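Local coordinates for minor fimbrium anchoring subunit Mfa2 (Porphyromonas gingivalis, PDB 5NFI), which anchors the minor (Mfa1) fimbriae in the outer membrane through its interaction with Mfa1 and regulates fimbrial length, at residues 157-167 and 209-219. Numbering follows the deposited sequence.
Sequences ENYEIKLASSN and HENTLSVTHKP
Glu160, Lys162 and Ala164 pair with Thr216, Ser214 and Thr212 as antiparallel hydrogen-bonded pairs, six N-H to O=C bonds tying strands 159-165 and 211-217, whose directions differ by 157°. The ladder runs past both strand ends: Lys218 N donates to Asn158 O, and Ser166 N reaches Glu210 O at 3.2 Å. At one end the edge of the His217 ring meets the face of Tyr159, His217 CD2 lying 3.5 Å from Tyr159 CZ, with planes at 60°. With CG anti to the backbone N (chi1 -176°), the His217 imidazole is carried toward the Tyr159 ring, and its ND1 is hydrogen-bonded to Thr220 OG1. Lys218 lays CG against Glu160 CB at 3.5 Å. Toward the middle of the same face as Tyr159, Ile161 and Leu213 run side by side, Ile161 CG2 lying 4.0 Å from Leu213 CD1. At the far end Ser165 OG donates to Asn211 OD1 at 2.8 Å from above the amide carbonyl plane, while Glu206 O takes Asn211 ND2. In this transthyretin-clan fold strand 182-190 flanks 159-165 and strand 222-228 flanks 211-217; on strand 133-151, Val148 meets Ile161 and Leu213, and Val150 meets Ile161 and Val215, while Leu163 packs on Phe200 of strand 196-202.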
ATOM      1  N   GLU A 157     -10.441 -14.260  23.883  1.00 59.03           N
ATOM      2  CA  GLU A 157     -10.403 -15.238  22.815  1.00 58.68           C
ATOM      3  C   GLU A 157     -11.738 -15.334  22.063  1.00 58.06           C
ATOM      4  O   GLU A 157     -11.793 -15.915  20.979  1.00 57.83           O
ATOM      5  CB  GLU A 157     -10.018 -16.618  23.364  1.00 60.90           C
ATOM      6  CG  GLU A 157     -11.093 -17.287  24.217  1.00 63.65           C
ATOM      7  CD  GLU A 157     -11.113 -16.782  25.643  1.00 65.73           C
ATOM      8  OE1 GLU A 157     -10.409 -15.789  25.930  1.00 66.03           O
ATOM      9  OE2 GLU A 157     -11.826 -17.380  26.479  1.00 67.49           O
ATOM     10  N   ASN A 158     -12.804 -14.777  22.637  1.00 58.02           N
ATOM     11  CA  ASN A 158     -14.135 -14.834  22.024  1.00 57.06           C
ATOM     12  C   ASN A 158     -14.344 -13.688  21.029  1.00 55.84           C
ATOM     13  O   ASN A 158     -15.384 -13.599  20.385  1.00 56.82           O
ATOM     14  CB  ASN A 158     -15.245 -14.796  23.090  1.00 57.85           C
ATOM     15  CG  ASN A 158     -15.376 -16.109  23.887  1.00 58.99           C
ATOM     16  OD1 ASN A 158     -14.848 -17.147  23.509  1.00 58.95           O
ATOM     17  ND2 ASN A 158     -16.115 -16.055  24.985  1.00 60.54           N
ATOM     18  N   TYR A 159     -13.356 -12.814  20.903  1.00 53.80           N
ATOM     19  CA  TYR A 159     -13.489 -11.668  20.014  1.00 52.87           C
ATOM     20  C   TYR A 159     -12.494 -11.694  18.843  1.00 55.17           C
ATOM     21  O   TYR A 159     -11.370 -12.218  18.943  1.00 50.70           O
ATOM     22  CB  TYR A 159     -13.341 -10.374  20.816  1.00 61.25           C
ATOM     23  CG  TYR A 159     -14.427 -10.211  21.873  1.00 55.05           C
ATOM     24  CD1 TYR A 159     -14.328 -10.840  23.110  1.00 55.89           C
ATOM     25  CD2 TYR A 159     -15.547  -9.438  21.623  1.00 55.99           C
ATOM     26  CE1 TYR A 159     -15.306 -10.700  24.063  1.00 57.56           C
ATOM     27  CE2 TYR A 159     -16.544  -9.295  22.573  1.00 57.76           C
ATOM     28  CZ  TYR A 159     -16.417  -9.929  23.793  1.00 58.50           C
ATOM     29  OH  TYR A 159     -17.403  -9.775  24.742  1.00 60.37           O
ATOM     30  N   GLU A 160     -12.926 -11.127  17.728  1.00 54.20           N
ATOM     31  CA  GLU A 160     -12.158 -11.182  16.503  1.00 53.02           C
ATOM     32  C   GLU A 160     -11.998  -9.806  15.905  1.00 52.16           C
ATOM     33  O   GLU A 160     -12.982  -9.084  15.722  1.00 53.48           O
ATOM     34  CB  GLU A 160     -12.823 -12.113  15.492  1.00 53.59           C
ATOM     35  CG  GLU A 160     -12.478 -11.801  14.056  1.00 53.12           C
ATOM     36  CD  GLU A 160     -12.512 -13.024  13.174  1.00 54.28           C
ATOM     37  OE1 GLU A 160     -13.275 -13.972  13.492  1.00 55.81           O
ATOM     38  OE2 GLU A 160     -11.766 -13.039  12.165  1.00 53.82           O
ATOM     39  N   ILE A 161     -10.752  -9.449  15.612  1.00 50.52           N
ATOM     40  CA  ILE A 161     -10.448  -8.192  14.967  1.00 50.20           C
ATOM     41  C   ILE A 161     -10.314  -8.413  13.468  1.00 50.05           C
ATOM     42  O   ILE A 161      -9.661  -9.366  13.006  1.00 49.33           O
ATOM     43  CB  ILE A 161      -9.184  -7.562  15.550  1.00 49.82           C
ATOM     44  CG1 ILE A 161      -9.362  -7.418  17.074  1.00 50.86           C
ATOM     45  CG2 ILE A 161      -8.930  -6.200  14.915  1.00 49.44           C
ATOM     46  CD1 ILE A 161      -8.131  -6.976  17.836  1.00 50.48           C
ATOM     47  N   LYS A 162     -10.986  -7.545  12.722  1.00 50.53           N
ATOM     48  CA  LYS A 162     -11.027  -7.625  11.282  1.00 49.93           C
ATOM     49  C   LYS A 162     -10.693  -6.294  10.664  1.00 50.94           C
ATOM     50  O   LYS A 162     -11.048  -5.239  11.197  1.00 51.92           O
ATOM     51  CB  LYS A 162     -12.394  -8.078  10.797  1.00 50.30           C
ATOM     52  CG  LYS A 162     -12.751  -9.478  11.193  1.00 51.26           C
ATOM     53  CD  LYS A 162     -14.020  -9.896  10.505  1.00 53.16           C
ATOM     54  CE  LYS A 162     -14.707 -11.019  11.264  1.00 55.39           C
ATOM     55  NZ  LYS A 162     -15.858 -11.596  10.488  1.00 57.45           N
ATOM     56  N   LEU A 163     -10.022  -6.361   9.521  1.00 50.86           N
ATOM     57  CA  LEU A 163      -9.633  -5.186   8.765  1.00 51.32           C
ATOM     58  C   LEU A 163     -10.026  -5.360   7.303  1.00 52.49           C
ATOM     59  O   LEU A 163      -9.424  -6.171   6.567  1.00 52.85           O
ATOM     60  CB  LEU A 163      -8.131  -4.952   8.892  1.00 50.13           C
ATOM     61  CG  LEU A 163      -7.530  -3.737   8.187  1.00 49.55           C
ATOM     62  CD1 LEU A 163      -7.980  -2.433   8.836  1.00 49.69           C
ATOM     63  CD2 LEU A 163      -6.026  -3.856   8.213  1.00 49.03           C
ATOM     64  N   ALA A 164     -11.039  -4.608   6.888  1.00 53.71           N
ATOM     65  CA  ALA A 164     -11.502  -4.637   5.512  1.00 55.44           C
ATOM     66  C   ALA A 164     -11.066  -3.382   4.762  1.00 57.03           C
ATOM     67  O   ALA A 164     -11.089  -2.276   5.304  1.00 58.58           O
ATOM     68  CB  ALA A 164     -13.000  -4.776   5.455  1.00 56.76           C
ATOM     69  N   SER A 165     -10.671  -3.543   3.508  1.00 55.96           N
ATOM     70  CA  SER A 165     -10.332  -2.375   2.723  1.00 55.36           C
ATOM     71  C   SER A 165     -10.438  -2.665   1.243  1.00 54.83           C
ATOM     72  O   SER A 165     -10.015  -3.718   0.787  1.00 54.63           O
ATOM     73  CB  SER A 165      -8.928  -1.906   3.074  1.00 54.88           C
ATOM     74  OG  SER A 165      -8.570  -0.782   2.298  1.00 55.87           O
ATOM     75  N   SER A 166     -11.007  -1.736   0.490  1.00 55.22           N
ATOM     76  CA  SER A 166     -11.007  -1.845  -0.968  1.00 55.09           C
ATOM     77  C   SER A 166      -9.698  -1.345  -1.536  1.00 53.03           C
ATOM     78  O   SER A 166      -9.682  -0.403  -2.329  1.00 54.28           O
ATOM     79  CB  SER A 166     -12.171  -1.058  -1.569  1.00 57.54           C
ATOM     80  OG  SER A 166     -13.404  -1.624  -1.158  1.00 59.26           O
ATOM     81  N   ASN A 167      -8.598  -1.968  -1.126  1.00 50.79           N
ATOM     82  CA  ASN A 167      -7.272  -1.532  -1.554  1.00 49.48           C
ATOM     83  C   ASN A 167      -6.380  -2.652  -2.131  1.00 48.81           C
ATOM     84  O   ASN A 167      -5.159  -2.631  -1.944  1.00 48.73           O
ATOM     85  CB  ASN A 167      -6.559  -0.855  -0.374  1.00 48.25           C
ATOM     86  CG  ASN A 167      -6.269  -1.820   0.756  1.00 47.01           C
ATOM     87  OD1 ASN A 167      -6.878  -2.874   0.841  1.00 46.99           O
ATOM     88  ND2 ASN A 167      -5.325  -1.473   1.618  1.00 46.92           N
ATOM     89  N   HIS A 209     -12.550   5.224  -0.122  1.00 71.99           N
ATOM     90  CA  HIS A 209     -13.145   3.895  -0.201  1.00 71.34           C
ATOM     91  C   HIS A 209     -13.086   3.277   1.185  1.00 69.90           C
ATOM     92  O   HIS A 209     -12.527   3.869   2.112  1.00 70.27           O
ATOM     93  CB  HIS A 209     -12.404   3.019  -1.208  1.00 71.04           C
ATOM     94  CG  HIS A 209     -10.915   3.087  -1.060  1.00 69.29           C
ATOM     95  ND1 HIS A 209     -10.121   3.863  -1.877  1.00 70.14           N
ATOM     96  CD2 HIS A 209     -10.084   2.518  -0.156  1.00 66.93           C
ATOM     97  CE1 HIS A 209      -8.862   3.753  -1.492  1.00 68.72           C
ATOM     98  NE2 HIS A 209      -8.813   2.944  -0.448  1.00 66.83           N
ATOM     99  N   GLU A 210     -13.640   2.082   1.323  1.00 68.12           N
ATOM    100  CA  GLU A 210     -13.813   1.488   2.637  1.00 66.18           C
ATOM    101  C   GLU A 210     -12.482   1.153   3.278  1.00 63.37           C
ATOM    102  O   GLU A 210     -11.598   0.603   2.630  1.00 62.94           O
ATOM    103  CB  GLU A 210     -14.679   0.235   2.539  1.00 66.51           C
ATOM    104  CG  GLU A 210     -14.950  -0.439   3.862  1.00 66.56           C
ATOM    105  CD  GLU A 210     -15.972  -1.542   3.728  1.00 68.35           C
ATOM    106  OE1 GLU A 210     -15.839  -2.585   4.415  1.00 67.64           O
ATOM    107  OE2 GLU A 210     -16.903  -1.364   2.909  1.00 70.87           O
ATOM    108  N   ASN A 211     -12.335   1.511   4.546  1.00 61.96           N
ATOM    109  CA  ASN A 211     -11.178   1.109   5.323  1.00 60.44           C
ATOM    110  C   ASN A 211     -11.646   0.799   6.726  1.00 60.20           C
ATOM    111  O   ASN A 211     -11.344   1.529   7.661  1.00 60.99           O
ATOM    112  CB  ASN A 211     -10.100   2.202   5.342  1.00 60.66           C
ATOM    113  CG  ASN A 211      -9.514   2.483   3.960  1.00 60.67           C
ATOM    114  OD1 ASN A 211      -8.624   1.771   3.493  1.00 60.01           O
ATOM    115  ND2 ASN A 211     -10.009   3.533   3.309  1.00 61.72           N
ATOM    116  N   THR A 212     -12.390  -0.293   6.853  1.00 59.05           N
ATOM    117  CA  THR A 212     -13.125  -0.622   8.057  1.00 57.67           C
ATOM    118  C   THR A 212     -12.367  -1.503   9.035  1.00 55.83           C
ATOM    119  O   THR A 212     -12.062  -2.654   8.744  1.00 55.37           O
ATOM    120  CB  THR A 212     -14.435  -1.320   7.693  1.00 58.20           C
ATOM    121  OG1 THR A 212     -15.231  -0.427   6.908  1.00 59.94           O
ATOM    122  CG2 THR A 212     -15.196  -1.707   8.951  1.00 57.86           C
ATOM    123  N   LEU A 213     -12.066  -0.945  10.202  1.00 55.16           N
ATOM    124  CA  LEU A 213     -11.557  -1.716  11.328  1.00 53.36           C
ATOM    125  C   LEU A 213     -12.765  -2.139  12.145  1.00 53.88           C
ATOM    126  O   LEU A 213     -13.676  -1.333  12.350  1.00 55.05           O
ATOM    127  CB  LEU A 213     -10.584  -0.896  12.168  1.00 52.11           C
ATOM    128  CG  LEU A 213      -9.984  -1.630  13.366  1.00 50.55           C
ATOM    129  CD1 LEU A 213      -9.084  -2.749  12.879  1.00 49.11           C
ATOM    130  CD2 LEU A 213      -9.226  -0.664  14.279  1.00 50.55           C
ATOM    131  N   SER A 214     -12.807  -3.396  12.584  1.00 52.93           N
ATOM    132  CA  SER A 214     -13.989  -3.865  13.298  1.00 52.70           C
ATOM    133  C   SER A 214     -13.687  -4.944  14.323  1.00 51.90           C
ATOM    134  O   SER A 214     -12.709  -5.687  14.182  1.00 51.42           O
ATOM    135  CB  SER A 214     -15.003  -4.408  12.328  1.00 52.73           C
ATOM    136  OG  SER A 214     -14.777  -5.791  12.183  1.00 52.56           O
ATOM    137  N   VAL A 215     -14.533  -5.017  15.355  1.00 51.79           N
ATOM    138  CA  VAL A 215     -14.406  -6.021  16.413  1.00 51.03           C
ATOM    139  C   VAL A 215     -15.719  -6.749  16.557  1.00 52.73           C
ATOM    140  O   VAL A 215     -16.785  -6.114  16.704  1.00 55.41           O
ATOM    141  CB  VAL A 215     -14.022  -5.416  17.784  1.00 50.26           C
ATOM    142  CG1 VAL A 215     -13.801  -6.528  18.807  1.00 50.30           C
ATOM    143  CG2 VAL A 215     -12.769  -4.588  17.670  1.00 49.12           C
ATOM    144  N   THR A 216     -15.629  -8.077  16.537  1.00 51.81           N
ATOM    145  CA  THR A 216     -16.791  -8.955  16.536  1.00 52.59           C
ATOM    146  C   THR A 216     -16.748 -10.012  17.652  1.00 53.48           C
ATOM    147  O   THR A 216     -15.711 -10.595  17.935  1.00 54.02           O
ATOM    148  CB  THR A 216     -16.913  -9.680  15.178  1.00 51.86           C
ATOM    149  OG1 THR A 216     -17.137  -8.720  14.139  1.00 51.51           O
ATOM    150  CG2 THR A 216     -18.051 -10.685  15.198  1.00 52.71           C
ATOM    151  N   HIS A 217     -17.880 -10.269  18.280  1.00 53.51           N
ATOM    152  CA  HIS A 217     -17.973 -11.370  19.227  1.00 52.70           C
ATOM    153  C   HIS A 217     -18.208 -12.652  18.435  1.00 52.98           C
ATOM    154  O   HIS A 217     -19.310 -12.868  17.925  1.00 54.63           O
ATOM    155  CB  HIS A 217     -19.099 -11.115  20.238  1.00 52.42           C
ATOM    156  CG  HIS A 217     -19.199 -12.156  21.305  1.00 51.73           C
ATOM    157  ND1 HIS A 217     -20.250 -13.040  21.385  1.00 51.91           N
ATOM    158  CD2 HIS A 217     -18.373 -12.460  22.334  1.00 51.32           C
ATOM    159  CE1 HIS A 217     -20.067 -13.845  22.416  1.00 52.45           C
ATOM    160  NE2 HIS A 217     -18.935 -13.515  23.008  1.00 51.95           N
ATOM    161  N   LYS A 218     -17.175 -13.489  18.323  1.00 51.32           N
ATOM    162  CA  LYS A 218     -17.203 -14.681  17.469  1.00 50.34           C
ATOM    163  C   LYS A 218     -18.341 -15.676  17.759  1.00 51.30           C
ATOM    164  O   LYS A 218     -19.000 -16.143  16.820  1.00 51.38           O
ATOM    165  CB  LYS A 218     -15.860 -15.426  17.559  1.00 50.31           C
ATOM    166  CG  LYS A 218     -14.678 -14.677  16.984  1.00 50.41           C
ATOM    167  CD  LYS A 218     -13.462 -15.575  16.848  1.00 51.79           C
ATOM    168  CE  LYS A 218     -12.881 -15.924  18.196  1.00 53.72           C
ATOM    169  NZ  LYS A 218     -12.186 -17.260  18.206  1.00 55.85           N
ATOM    170  N   PRO A 219     -18.555 -16.047  19.045  1.00 52.28           N
ATOM    171  CA  PRO A 219     -19.584 -17.065  19.276  1.00 53.90           C
ATOM    172  C   PRO A 219     -20.971 -16.659  18.763  1.00 55.60           C
ATOM    173  O   PRO A 219     -21.732 -17.516  18.309  1.00 57.34           O
ATOM    174  CB  PRO A 219     -19.587 -17.201  20.797  1.00 54.13           C
ATOM    175  CG  PRO A 219     -18.240 -16.847  21.201  1.00 52.67           C
ATOM    176  CD  PRO A 219     -17.849 -15.721  20.301  1.00 51.31           C
TER